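Local coordinates for conserved hypothetical protein (Agrobacterium tumefaciens, PDB 2FEX) that is of unknown function but belongs to the DJ-1/PfpI family, whose members include proteases, deglycase-like enzymes and chaperones built on a flavodoxin-like fold, at residues T2-L8 with V30-T36; P142-S146 with S160-E164; L113-H118 with A131-H137; D11-P17 with P70-S74; A104-G109 with S125-A131. All coordinates share one frame; numbering follows the deposited sequence. Where two conformers were deposited one is given.

Interaction 1 of 5, residues T2-L8 with V30-T36; sequences TRIAIAL and VEIVHAT
Ile4 and Ile6 of strand 3-7 pack beside Ile32 and His34 of strand 31-36 on the tight, buried face of a parallel pair whose axes come within 4.7 Å. CD1 of Ile6 meets CG2 of Ile32 at 3.8 Å, and CG1 of Ile4 touches CG1 of Val30. The imidazole of His34 runs alongside Ile6, its CD2 3.7 Å from CB of Ile6, while CD1 of Leu8 crosses toward the same ring carbon. Helix 18-27 covers this side through Ala21, Ala24 and Arg25, and Gly46 of the second subunit packs on Ile32 and His34.

Between the faces the backbone is fully zipped: residues 4, 6 and 8 each give their N-H to the other strand, and 2, 4 and 6 accept in return through their carbonyls. The bond from Val33 N to Ile4 O, 2.9 Å, is almost straight at 173°.

The other face is sparser and its outer end reaches solvent. Ala5 and Ala7 offer only methyls there, whereas Arg3 and Glu31, both partly exposed, lie side by side. In the conformers described here Arg3 bends at chi3 (98°), which brings NH2 to OE2 of Glu31 at 2.7 Å in a salt bridge. The carboxylate oxygen lies in the guanidinium plane, but the nitrogen sits above the carboxylate plane, the two groups being turned 51° apart. CG2 of Val33 covers one guanidinium face, 3.5 Å from NH2 of Arg3. Both charged side chains have a second conformer, making this detail tentative.

Strand 3-7, helix 18-27 and strand 31-36 form the classic beta-alpha-beta unit that opens the flavodoxin-like sandwich of the DJ-1 superfamily.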
# COMPACT_ATOMS: atom_id res chain seq x y z
N THR A 2 -16.79 14.57 1.40
CA THR A 2 -15.40 14.89 1.62
C THR A 2 -14.64 14.36 0.40
O THR A 2 -14.93 13.25 -0.05
CB THR A 2 -14.84 14.21 2.90
OG1 THR A 2 -15.54 14.72 4.05
CG2 THR A 2 -13.39 14.45 3.06
N ARG A 3 -13.69 15.15 -0.10
CA ARG A 3 -12.90 14.74 -1.26
C ARG A 3 -11.43 14.97 -0.95
O ARG A 3 -11.06 16.03 -0.42
CB ARG A 3 -13.25 15.57 -2.50
CG ARG A 3 -14.62 15.35 -3.12
CD ARG A 3 -14.76 16.27 -4.38
NE ARG A 3 -14.48 15.59 -5.65
CZ ARG A 3 -14.02 16.16 -6.76
NH1 ARG A 3 -13.72 17.47 -6.78
NH2 ARG A 3 -13.83 15.43 -7.85
N ILE A 4 -10.59 13.98 -1.28
CA ILE A 4 -9.18 14.08 -0.95
C ILE A 4 -8.45 13.91 -2.26
O ILE A 4 -8.71 12.93 -2.98
CB ILE A 4 -8.74 12.95 0.01
CG1 ILE A 4 -9.49 13.08 1.39
CG2 ILE A 4 -7.19 12.90 0.19
CD1 ILE A 4 -9.12 11.91 2.41
N ALA A 5 -7.51 14.80 -2.55
CA ALA A 5 -6.64 14.65 -3.72
C ALA A 5 -5.35 13.96 -3.26
O ALA A 5 -4.72 14.36 -2.25
CB ALA A 5 -6.28 16.04 -4.28
N ILE A 6 -4.94 12.97 -4.03
CA ILE A 6 -3.70 12.26 -3.74
C ILE A 6 -2.77 12.53 -4.92
O ILE A 6 -3.07 12.18 -6.09
CB ILE A 6 -3.93 10.73 -3.55
CG1 ILE A 6 -4.82 10.59 -2.27
CG2 ILE A 6 -2.53 10.05 -3.42
CD1 ILE A 6 -5.05 9.14 -1.89
N ALA A 7 -1.66 13.22 -4.63
CA ALA A 7 -0.76 13.69 -5.69
C ALA A 7 0.32 12.63 -5.93
O ALA A 7 1.36 12.61 -5.23
CB ALA A 7 -0.10 15.06 -5.27
N LEU A 8 0.06 11.77 -6.91
CA LEU A 8 1.03 10.73 -7.32
C LEU A 8 2.13 11.33 -8.18
O LEU A 8 2.07 12.50 -8.63
CB LEU A 8 0.28 9.66 -8.17
CG LEU A 8 -0.90 8.95 -7.46
CD1 LEU A 8 -1.62 7.96 -8.44
CD2 LEU A 8 -0.47 8.24 -6.08
N VAL A 30 -15.61 8.60 1.22
CA VAL A 30 -14.79 9.74 0.74
C VAL A 30 -14.51 9.57 -0.74
O VAL A 30 -14.25 8.44 -1.20
CB VAL A 30 -13.46 9.77 1.55
CG1 VAL A 30 -12.49 10.82 0.99
CG2 VAL A 30 -13.78 9.95 3.06
N GLU A 31 -14.55 10.68 -1.51
CA GLU A 31 -14.18 10.62 -2.92
C GLU A 31 -12.67 10.85 -3.03
O GLU A 31 -12.16 11.77 -2.41
CB GLU A 31 -14.90 11.69 -3.73
CG GLU A 31 -14.69 11.56 -5.23
CD GLU A 31 -15.25 12.73 -6.01
OE1 GLU A 31 -16.19 13.41 -5.48
OE2 GLU A 31 -14.73 12.97 -7.12
N ILE A 32 -11.99 10.01 -3.78
CA ILE A 32 -10.53 10.15 -3.94
C ILE A 32 -10.28 10.60 -5.35
O ILE A 32 -10.78 9.93 -6.32
CB ILE A 32 -9.78 8.80 -3.66
CG1 ILE A 32 -10.09 8.26 -2.27
CG2 ILE A 32 -8.28 8.96 -3.81
CD1 ILE A 32 -9.53 9.14 -1.15
N VAL A 33 -9.50 11.67 -5.48
CA VAL A 33 -9.05 12.15 -6.79
C VAL A 33 -7.54 11.89 -6.86
O VAL A 33 -6.79 12.46 -6.10
CB VAL A 33 -9.29 13.67 -6.92
CG1 VAL A 33 -8.76 14.22 -8.27
CG2 VAL A 33 -10.82 13.96 -6.72
N HIS A 34 -7.11 11.07 -7.82
CA HIS A 34 -5.68 10.84 -8.00
C HIS A 34 -5.20 11.77 -9.12
O HIS A 34 -5.86 11.88 -10.17
CB HIS A 34 -5.38 9.37 -8.38
CG HIS A 34 -5.42 8.46 -7.19
ND1 HIS A 34 -6.51 7.68 -6.93
CD2 HIS A 34 -4.51 8.22 -6.22
CE1 HIS A 34 -6.29 7.00 -5.81
NE2 HIS A 34 -5.08 7.31 -5.35
N ALA A 35 -4.07 12.39 -8.88
CA ALA A 35 -3.47 13.33 -9.86
C ALA A 35 -1.99 13.03 -10.09
O ALA A 35 -1.32 12.50 -9.21
CB ALA A 35 -3.66 14.80 -9.34
N THR A 36 -1.48 13.36 -11.28
CA THR A 36 -0.04 13.30 -11.55
C THR A 36 0.32 14.71 -12.09
O THR A 36 -0.55 15.48 -12.52
CB THR A 36 0.30 12.22 -12.62
OG1 THR A 36 -0.42 12.56 -13.86
CG2 THR A 36 -0.09 10.80 -12.13

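Interaction 2 of 5, residues P142-S146 with S160-E164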
# COMPACT_ATOMS: atom_id res chain seq x y z
N PRO A 142 8.31 8.22 16.20
CA PRO A 142 7.94 7.32 15.10
C PRO A 142 6.59 7.61 14.44
O PRO A 142 6.40 7.20 13.29
CB PRO A 142 7.92 5.91 15.73
CG PRO A 142 7.71 6.19 17.23
CD PRO A 142 8.31 7.53 17.51
N ARG A 143 5.67 8.23 15.16
CA ARG A 143 4.29 8.38 14.60
C ARG A 143 4.13 9.72 13.89
O ARG A 143 4.83 10.70 14.19
CB ARG A 143 3.22 8.24 15.68
CG ARG A 143 3.20 6.80 16.29
CD ARG A 143 2.19 6.77 17.39
NE ARG A 143 2.26 5.50 18.08
CZ ARG A 143 1.21 4.90 18.63
NH1 ARG A 143 0.01 5.48 18.57
NH2 ARG A 143 1.36 3.72 19.22
N ALA A 144 3.16 9.77 12.96
CA ALA A 144 2.82 11.01 12.25
C ALA A 144 2.51 12.16 13.20
O ALA A 144 2.01 11.94 14.36
CB ALA A 144 1.58 10.79 11.38
N VAL A 145 2.75 13.36 12.72
CA VAL A 145 2.43 14.57 13.47
C VAL A 145 1.38 15.39 12.71
O VAL A 145 1.38 15.45 11.45
CB VAL A 145 3.69 15.38 13.66
CG1 VAL A 145 3.40 16.82 14.25
CG2 VAL A 145 4.68 14.66 14.55
N SER A 146 0.45 15.95 13.47
CA SER A 146 -0.56 16.86 12.91
C SER A 146 -0.57 18.17 13.69
O SER A 146 -0.81 18.18 14.93
CB SER A 146 -1.94 16.22 12.98
OG SER A 146 -2.89 17.08 12.38
N SER A 160 -0.25 5.72 11.03
CA SER A 160 -0.55 6.94 11.76
C SER A 160 -0.72 8.14 10.79
O SER A 160 -1.47 9.06 11.10
CB SER A 160 0.47 7.24 12.84
OG SER A 160 1.79 7.31 12.30
N PHE A 161 -0.06 8.06 9.64
CA PHE A 161 -0.28 9.09 8.59
C PHE A 161 -1.78 9.07 8.21
O PHE A 161 -2.46 10.14 8.22
CB PHE A 161 0.58 8.76 7.38
CG PHE A 161 0.58 9.84 6.30
CD1 PHE A 161 0.96 11.14 6.58
CD2 PHE A 161 0.21 9.48 4.98
CE1 PHE A 161 1.05 12.11 5.52
CE2 PHE A 161 0.29 10.45 3.91
CZ PHE A 161 0.66 11.77 4.21
N ALA A 162 -2.30 7.87 7.94
CA ALA A 162 -3.71 7.77 7.57
C ALA A 162 -4.64 8.24 8.69
O ALA A 162 -5.61 8.98 8.44
CB ALA A 162 -4.06 6.35 7.14
N VAL A 163 -4.34 7.83 9.91
CA VAL A 163 -5.22 8.15 11.06
C VAL A 163 -5.22 9.69 11.23
O VAL A 163 -6.28 10.28 11.44
CB VAL A 163 -4.69 7.48 12.33
CG1 VAL A 163 -5.34 8.10 13.58
CG2 VAL A 163 -4.86 5.94 12.23
N GLU A 164 -4.04 10.34 11.13
CA GLU A 164 -4.01 11.80 11.39
C GLU A 164 -4.74 12.58 10.29
O GLU A 164 -5.36 13.62 10.57
CB GLU A 164 -2.58 12.31 11.55
CG GLU A 164 -1.87 11.80 12.80
CD GLU A 164 -2.51 12.31 14.12
OE1 GLU A 164 -3.37 13.25 14.14
OE2 GLU A 164 -2.15 11.73 15.18
O HOH W 1 0.02 10.09 15.09
O HOH W 2 -4.87 15.11 12.75
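Ser160 and Ala144 supply the direct hydrogen bond of this contact: the amide N-H of Ala144 points almost straight at OG of Ser160, 2.9 Å away with an angle of 177° at the hydrogen. With chi1 at 56°, OG stands between the backbone N and carbonyl carbon of its own residue, which turns it out of the helix toward the incoming chain.

Van der Waals packing comes next. The methyl of Ala144 rests on the helix backbone, its CB 3.5 Å from O of Ser160, and also reaches CG of Glu164 one turn later. CB of Ser146 lies 3.5 Å from OE1 of Glu164.

Water does the remaining polar work. Glu164 is folded back at chi2 (-66°), and its two carboxylate oxygens accept from different waters. One water bridges OE2 of Glu164, at 2.7 Å, to the carbonyl of Ala144; the other accepts from OG of Ser146 and donates to both OE1 and the backbone O of Glu164. The carboxylate is thus held by solvent that is itself fixed by protein.

At the helix start, Glu186 of the second subunit takes the N-H of Ser160, while NH2 of Arg143 bonds to O of Arg188 of the second subunit. Phe161 turns inward onto strands 96-100 and 150-153. This is the edge of an alpha/beta sandwich, where helix 158-168 lies against the sheet and meets 145-147, one of the two outer strands of the sheet within this chain.

Interaction 3 of 5, residues L113-H118 with A131-H137; sequences LNDVAH and AYRGEAH
Asn114 and Arg133 meet through a side-chain carbonyl: OD1 of Asn114 takes the backbone N-H of Arg133 at 2.8 Å, the donor standing 50° above the amide plane. The other end of the same amide is served by water, which accepts from ND2 of Asn114 and donates to O of Ala131. One side chain therefore serves two neighbouring points of the facing loop, directly at N of Arg133 and through water at O of Ala131.

His118 uses both ring nitrogens. Its ND1 donates to O of Val116, 2.8 Å away and near the ring plane, while NE2 pairs with OH of Tyr132 at 2.7 Å; either member could hold that proton. The bond inside its own loop fixes the ring's rotation and leaves NE2 facing the tyrosine. The two rings stand nearly perpendicular, their planes 85° apart, and O of Gly134 approaches CE1 of His118 at the ring edge. CB of Leu113 lies over one imidazole face and O of His137 over the other, both offset toward the rim.

His137 contributes two weaker links: its ND1 donates at a poor angle to O of Asn114, and its carbonyl accepts a long bond from N of His118. Gly134 O is taken by N of His137, closing the short 3-10 turn.

Outside the pair, His126 packs its ring against both His118 and Tyr132. The result is a cross-linked pair of irregular loops flanking helix 123-127, beside the sheet edge of the DJ-1/PfpI fold.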
# COMPACT_ATOMS: atom_id res chain seq x y z
N LEU A 113 6.40 24.00 6.68
CA LEU A 113 6.73 23.41 8.00
C LEU A 113 7.42 24.41 8.94
O LEU A 113 7.87 24.03 10.00
CB LEU A 113 7.62 22.17 7.83
CG LEU A 113 7.10 21.13 6.86
CD1 LEU A 113 8.01 19.87 6.80
CD2 LEU A 113 5.64 20.77 7.21
N ASN A 114 7.56 25.68 8.53
CA ASN A 114 8.37 26.63 9.34
C ASN A 114 7.78 26.95 10.72
O ASN A 114 8.54 27.25 11.66
CB ASN A 114 8.57 27.94 8.59
CG ASN A 114 9.51 27.82 7.38
OD1 ASN A 114 10.07 26.75 7.08
ND2 ASN A 114 9.65 28.95 6.62
N ASP A 115 6.45 26.92 10.80
CA ASP A 115 5.61 27.44 11.85
C ASP A 115 4.73 26.38 12.54
O ASP A 115 3.85 26.74 13.32
CB ASP A 115 4.68 28.48 11.18
CG ASP A 115 3.81 27.88 10.03
OD1 ASP A 115 4.22 26.94 9.24
OD2 ASP A 115 2.66 28.39 9.90
N VAL A 116 4.88 25.11 12.18
CA VAL A 116 4.04 24.05 12.73
C VAL A 116 4.88 22.89 13.19
O VAL A 116 5.95 22.62 12.62
CB VAL A 116 2.99 23.53 11.72
CG1 VAL A 116 1.98 24.67 11.42
CG2 VAL A 116 3.66 23.00 10.43
N ALA A 117 4.37 22.17 14.18
CA ALA A 117 5.00 20.93 14.63
C ALA A 117 4.91 19.93 13.46
O ALA A 117 3.90 19.91 12.73
CB ALA A 117 4.32 20.38 15.88
N HIS A 118 5.96 19.14 13.28
CA HIS A 118 6.01 18.20 12.12
C HIS A 118 7.09 17.15 12.37
O HIS A 118 7.84 17.23 13.35
CB HIS A 118 6.36 18.96 10.85
CG HIS A 118 7.69 19.67 10.93
ND1 HIS A 118 7.83 20.97 11.39
CD2 HIS A 118 8.94 19.22 10.67
CE1 HIS A 118 9.12 21.28 11.44
NE2 HIS A 118 9.82 20.23 11.02
N ALA A 131 14.96 26.22 2.03
CA ALA A 131 13.77 26.95 2.49
C ALA A 131 13.20 26.43 3.80
O ALA A 131 12.32 27.07 4.37
CB ALA A 131 12.65 26.98 1.35
N TYR A 132 13.66 25.25 4.25
CA TYR A 132 13.10 24.69 5.48
C TYR A 132 13.69 25.43 6.67
O TYR A 132 14.89 25.37 6.91
CB TYR A 132 13.50 23.23 5.57
CG TYR A 132 13.18 22.62 6.91
CD1 TYR A 132 11.86 22.36 7.27
CD2 TYR A 132 14.22 22.27 7.79
CE1 TYR A 132 11.56 21.76 8.51
CE2 TYR A 132 13.96 21.67 9.04
CZ TYR A 132 12.62 21.41 9.40
OH TYR A 132 12.40 20.80 10.61
N ARG A 133 12.84 26.18 7.37
CA ARG A 133 13.26 26.94 8.55
C ARG A 133 12.53 26.47 9.81
O ARG A 133 12.48 27.21 10.83
CB ARG A 133 13.06 28.45 8.30
CG ARG A 133 13.75 29.00 7.01
CD ARG A 133 15.27 28.81 7.09
NE ARG A 133 15.77 29.50 8.28
CZ ARG A 133 16.87 29.17 8.98
NH1 ARG A 133 17.64 28.14 8.63
NH2 ARG A 133 17.20 29.90 10.04
N GLY A 134 12.03 25.23 9.77
CA GLY A 134 11.20 24.68 10.87
C GLY A 134 11.93 23.82 11.91
O GLY A 134 11.28 23.14 12.71
N GLU A 135 13.27 23.81 11.91
CA GLU A 135 14.01 22.88 12.79
C GLU A 135 13.52 22.89 14.24
O GLU A 135 13.45 21.85 14.88
CB GLU A 135 15.53 23.16 12.73
CG GLU A 135 16.33 22.23 13.61
CD GLU A 135 17.86 22.38 13.46
OE1 GLU A 135 18.31 23.02 12.47
OE2 GLU A 135 18.56 21.82 14.34
N ALA A 136 13.18 24.07 14.78
CA ALA A 136 12.74 24.18 16.20
C ALA A 136 11.50 23.36 16.51
O ALA A 136 11.28 22.94 17.66
CB ALA A 136 12.54 25.67 16.61
N HIS A 137 10.72 23.06 15.46
CA HIS A 137 9.43 22.37 15.61
C HIS A 137 9.45 20.92 15.21
O HIS A 137 8.42 20.25 15.30
CB HIS A 137 8.35 23.08 14.78
CG HIS A 137 8.18 24.49 15.22
ND1 HIS A 137 8.44 25.56 14.41
CD2 HIS A 137 7.85 24.99 16.43
CE1 HIS A 137 8.25 26.68 15.09
NE2 HIS A 137 7.89 26.36 16.32
O HOH W 3 11.03 29.30 4.04

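Interaction 4 of 5, residues D11-P17 with P70-S74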
# COMPACT_ATOMS: atom_id res chain seq x y z
N ASP A 11 7.35 6.71 -9.73
CA ASP A 11 8.09 6.04 -8.64
C ASP A 11 7.51 6.41 -7.28
O ASP A 11 8.20 6.39 -6.28
CB ASP A 11 9.59 6.42 -8.70
CG ASP A 11 10.25 5.90 -9.95
OD1 ASP A 11 10.04 4.72 -10.28
OD2 ASP A 11 10.96 6.70 -10.55
N PHE A 12 6.18 6.63 -7.21
CA PHE A 12 5.57 6.86 -5.87
C PHE A 12 5.65 5.59 -5.01
O PHE A 12 5.65 4.45 -5.55
CB PHE A 12 4.12 7.39 -5.94
CG PHE A 12 3.07 6.37 -6.36
CD1 PHE A 12 2.35 5.64 -5.35
CD2 PHE A 12 2.73 6.21 -7.73
CE1 PHE A 12 1.28 4.71 -5.73
CE2 PHE A 12 1.69 5.31 -8.11
CZ PHE A 12 1.00 4.56 -7.10
N ALA A 13 5.73 5.82 -3.69
CA ALA A 13 5.87 4.70 -2.74
C ALA A 13 4.48 4.05 -2.55
O ALA A 13 3.58 4.62 -1.93
CB ALA A 13 6.42 5.24 -1.38
N ASP A 14 4.32 2.84 -3.09
CA ASP A 14 2.97 2.19 -3.11
C ASP A 14 2.35 2.12 -1.73
O ASP A 14 1.13 2.23 -1.60
CB ASP A 14 3.04 0.75 -3.62
CG ASP A 14 3.70 0.63 -4.99
OD1 ASP A 14 3.08 -0.05 -5.88
OD2 ASP A 14 4.81 1.16 -5.19
N TRP A 15 3.18 1.88 -0.70
CA TRP A 15 2.60 1.59 0.64
C TRP A 15 2.18 2.88 1.38
O TRP A 15 1.59 2.79 2.47
CB TRP A 15 3.62 0.84 1.51
CG TRP A 15 4.80 1.66 1.92
CD1 TRP A 15 4.93 2.37 3.10
CD2 TRP A 15 6.02 1.80 1.22
NE1 TRP A 15 6.17 3.00 3.14
CE2 TRP A 15 6.86 2.67 2.00
CE3 TRP A 15 6.50 1.34 -0.01
CZ2 TRP A 15 8.14 3.06 1.57
CZ3 TRP A 15 7.78 1.74 -0.44
CH2 TRP A 15 8.60 2.56 0.37
N GLU A 16 2.47 4.07 0.82
CA GLU A 16 2.32 5.28 1.60
C GLU A 16 0.90 5.88 1.57
O GLU A 16 0.44 6.38 2.60
CB GLU A 16 3.42 6.30 1.22
CG GLU A 16 4.76 5.71 1.74
CD GLU A 16 6.02 6.56 1.53
OE1 GLU A 16 5.91 7.63 0.94
OE2 GLU A 16 7.12 6.12 2.00
N PRO A 17 0.23 5.88 0.40
CA PRO A 17 -1.14 6.40 0.40
C PRO A 17 -2.19 5.31 0.36
O PRO A 17 -3.39 5.62 0.26
CB PRO A 17 -1.16 7.20 -0.91
CG PRO A 17 -0.39 6.33 -1.86
CD PRO A 17 0.72 5.64 -0.98
N PRO A 70 2.12 11.40 -1.31
CA PRO A 70 2.99 10.28 -0.92
C PRO A 70 4.46 10.54 -1.34
O PRO A 70 4.74 11.33 -2.30
CB PRO A 70 2.49 9.06 -1.75
CG PRO A 70 1.82 9.76 -3.00
CD PRO A 70 1.20 11.07 -2.42
N GLY A 71 5.39 9.88 -0.67
CA GLY A 71 6.77 9.92 -1.11
C GLY A 71 7.06 8.98 -2.26
O GLY A 71 6.12 8.55 -2.98
N GLY A 72 8.37 8.67 -2.44
CA GLY A 72 8.74 7.88 -3.62
C GLY A 72 10.07 8.40 -4.12
O GLY A 72 10.72 9.20 -3.40
N LEU A 73 10.48 7.95 -5.30
CA LEU A 73 11.92 8.16 -5.66
C LEU A 73 12.18 9.39 -6.52
O LEU A 73 13.34 9.66 -6.91
CB LEU A 73 12.40 6.96 -6.46
CG LEU A 73 12.31 5.64 -5.71
CD1 LEU A 73 12.79 4.48 -6.60
CD2 LEU A 73 13.07 5.61 -4.36
N SER A 74 11.12 10.11 -6.89
CA SER A 74 11.36 11.26 -7.82
C SER A 74 12.33 12.29 -7.26
O SER A 74 13.20 12.80 -7.98
CB SER A 74 10.04 11.94 -8.30
OG SER A 74 9.33 12.45 -7.18
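Asp11 brings its CB up against CB of Leu73, 3.6 Å apart, and its carbonyl O accepts the N-H of Leu73 at 2.9 Å, with the donor well above the carbonyl plane. Asp11 and Pro70 have the most surface buried here, followed by Gly71. Just beside the Asp11 bond, CA of Gly72 approaches CA of Phe12 to 4.0 Å; the backbone of this glycine has a positive phi (143°) in an extended shape that suits only a residue without a CB.

Pro70 works through its ring. CB touches CD of Pro17 at 3.9 Å, the two prolines crossing at about a right angle, and both also rest on Ile6 of strand 3-7.

Gly71 is bonded at both ends of its residue. Its carbonyl O receives the N-H of Ala13 at 2.8 Å, while its own N-H goes to OE1 of Glu16 at the same length, though with a bent angle of 132°. Glu16 is stretched out beyond CG (chi2 -178°), which carries the carboxylate from the turn at 13-16 across to the glycine. The same buried side chain touches Cys101, in a sequence pattern resembling a nucleophile elbow.

The chemistry is thus that of two backbones meeting at close range, with one buried carboxylate pinned by a main-chain N-H. Such a bond probably helps to orient Glu16 beside Cys101, consistent with the paired glutamate and cysteine found in DJ-1 relatives.

Interaction 5 of 5, residues A104-G109 with S125-A131; sequences ASALGG and SHKAYPA
Ser105 and His126 make the central polar contact between helix 102-109 and helix 123-127: OG of Ser105 lies 2.7 Å from ND1 of His126, at the ring edge and in its plane. Either atom could be the donor. CE1 of His126 also lies against Ala104, 3.8 Å from its CB.

Tyr129 forms the second half of this first shell. It lays one ring face on the helix backbone, with O of Ser105 3.4 Å from CD2 of Tyr129 and off toward the rim. CA of Ala106 makes a CH-pi contact over the ring, 4.2 Å from its centroid and 28° off the normal. Beside the CB end of the ring, Gly109, having no side chain, lets CD1 of Tyr129 come within 3.7 Å of its CA. CB of Ala131 then closes on O of Gly109 at 3.2 Å.

A water bridges the segments, donating both to O of Ser105 and to O of His126. The carbonyl under the tyrosine therefore also binds water and takes the helical N-H of Gly109.

Further out, NE2 of His126 is bonded to O of Thr119, and the ring meets Tyr132 and Tyr138 edge-to-face. Trp75 flanks Ala106 and Tyr129.

Since O of Thr119 can only accept, NE2 of His126 is the donor in that bond, whichever way the serine bond runs. Held by both of its nitrogens, one by a side chain of the facing helix and the other by a main-chain carbonyl, the imidazole is fixed in rotation.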
# COMPACT_ATOMS: atom_id res chain seq x y z
N ALA A 104 7.40 14.63 2.73
CA ALA A 104 7.42 15.52 3.91
C ALA A 104 8.57 16.51 3.80
O ALA A 104 8.39 17.68 4.12
CB ALA A 104 7.56 14.71 5.24
N SER A 105 9.73 16.07 3.35
CA SER A 105 10.86 17.02 3.19
C SER A 105 10.57 18.00 2.04
O SER A 105 10.90 19.17 2.14
CB SER A 105 12.15 16.23 2.94
OG SER A 105 12.46 15.44 4.12
N ALA A 106 9.94 17.51 0.97
CA ALA A 106 9.52 18.43 -0.08
C ALA A 106 8.58 19.52 0.46
O ALA A 106 8.74 20.71 0.07
CB ALA A 106 8.89 17.64 -1.25
N LEU A 107 7.63 19.16 1.36
CA LEU A 107 6.78 20.18 1.99
C LEU A 107 7.63 21.17 2.79
O LEU A 107 7.39 22.36 2.74
CB LEU A 107 5.77 19.55 2.93
CG LEU A 107 4.63 18.80 2.25
CD1 LEU A 107 3.67 18.40 3.36
CD2 LEU A 107 3.87 19.73 1.21
N GLY A 108 8.64 20.67 3.51
CA GLY A 108 9.55 21.60 4.20
C GLY A 108 10.15 22.61 3.22
O GLY A 108 10.36 23.77 3.55
N GLY A 109 10.40 22.18 1.98
CA GLY A 109 11.01 23.08 0.96
C GLY A 109 10.06 24.18 0.45
O GLY A 109 10.51 25.18 -0.12
N SER A 125 16.96 15.16 6.51
CA SER A 125 16.17 15.10 5.27
C SER A 125 15.47 16.43 5.01
O SER A 125 15.48 16.92 3.87
CB SER A 125 15.17 13.94 5.29
OG SER A 125 15.84 12.71 5.45
N HIS A 126 14.89 17.04 6.05
CA HIS A 126 14.25 18.35 5.87
C HIS A 126 15.28 19.45 5.60
O HIS A 126 15.08 20.34 4.78
CB HIS A 126 13.40 18.70 7.12
CG HIS A 126 12.10 17.91 7.19
ND1 HIS A 126 11.82 16.83 6.38
CD2 HIS A 126 11.04 18.05 8.03
CE1 HIS A 126 10.61 16.35 6.68
NE2 HIS A 126 10.13 17.05 7.70
N LYS A 127 16.40 19.37 6.31
CA LYS A 127 17.45 20.39 6.24
C LYS A 127 18.13 20.41 4.88
O LYS A 127 18.83 21.40 4.56
CB LYS A 127 18.47 20.23 7.41
CG LYS A 127 17.82 20.64 8.76
CD LYS A 127 18.77 20.54 9.98
CE LYS A 127 20.00 21.41 9.84
NZ LYS A 127 19.72 22.85 10.05
N ALA A 128 17.96 19.34 4.10
CA ALA A 128 18.53 19.30 2.70
C ALA A 128 17.88 20.39 1.84
O ALA A 128 18.45 20.79 0.82
CB ALA A 128 18.34 17.98 2.10
N TYR A 129 16.69 20.86 2.26
CA TYR A 129 15.99 21.98 1.57
C TYR A 129 16.29 23.35 2.23
O TYR A 129 15.89 23.60 3.38
CB TYR A 129 14.46 21.71 1.65
CG TYR A 129 14.02 20.57 0.77
CD1 TYR A 129 13.50 20.83 -0.51
CD2 TYR A 129 14.15 19.23 1.18
CE1 TYR A 129 13.10 19.78 -1.34
CE2 TYR A 129 13.77 18.15 0.35
CZ TYR A 129 13.23 18.46 -0.92
OH TYR A 129 12.87 17.42 -1.74
N PRO A 130 16.98 24.28 1.51
CA PRO A 130 17.31 25.57 2.14
C PRO A 130 16.14 26.40 2.63
O PRO A 130 16.27 27.17 3.59
CB PRO A 130 18.08 26.35 1.03
CG PRO A 130 18.21 25.46 -0.06
CD PRO A 130 17.48 24.14 0.15
N ALA A 131 14.96 26.22 2.03
CA ALA A 131 13.77 26.95 2.49
C ALA A 131 13.20 26.43 3.80
O ALA A 131 12.32 27.07 4.37
CB ALA A 131 12.65 26.98 1.35
O HOH W 4 12.35 20.38 4.18

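In the fold
From the N terminus, interaction 1 closes the first loop by pairing strands 3-7 and 31-36 around helix 18-27. Interaction 4 starts between those strands and returns at 70-74, so its segments alternate with those of interaction 1; the two touch where Pro70 and Pro17 meet Ile6. Interactions 5 and 3 cross in the same way farther along, share Ala131, and are joined by a salt bridge from Lys127 to Glu135. Interaction 2 comes last, tying edge strand 145-147 to helix 158-168. It touches interaction 3 through Val145 and Ala117, and interaction 4 through Phe161 and Glu16, and interactions 1, 2 and 4 all reach the second subunit.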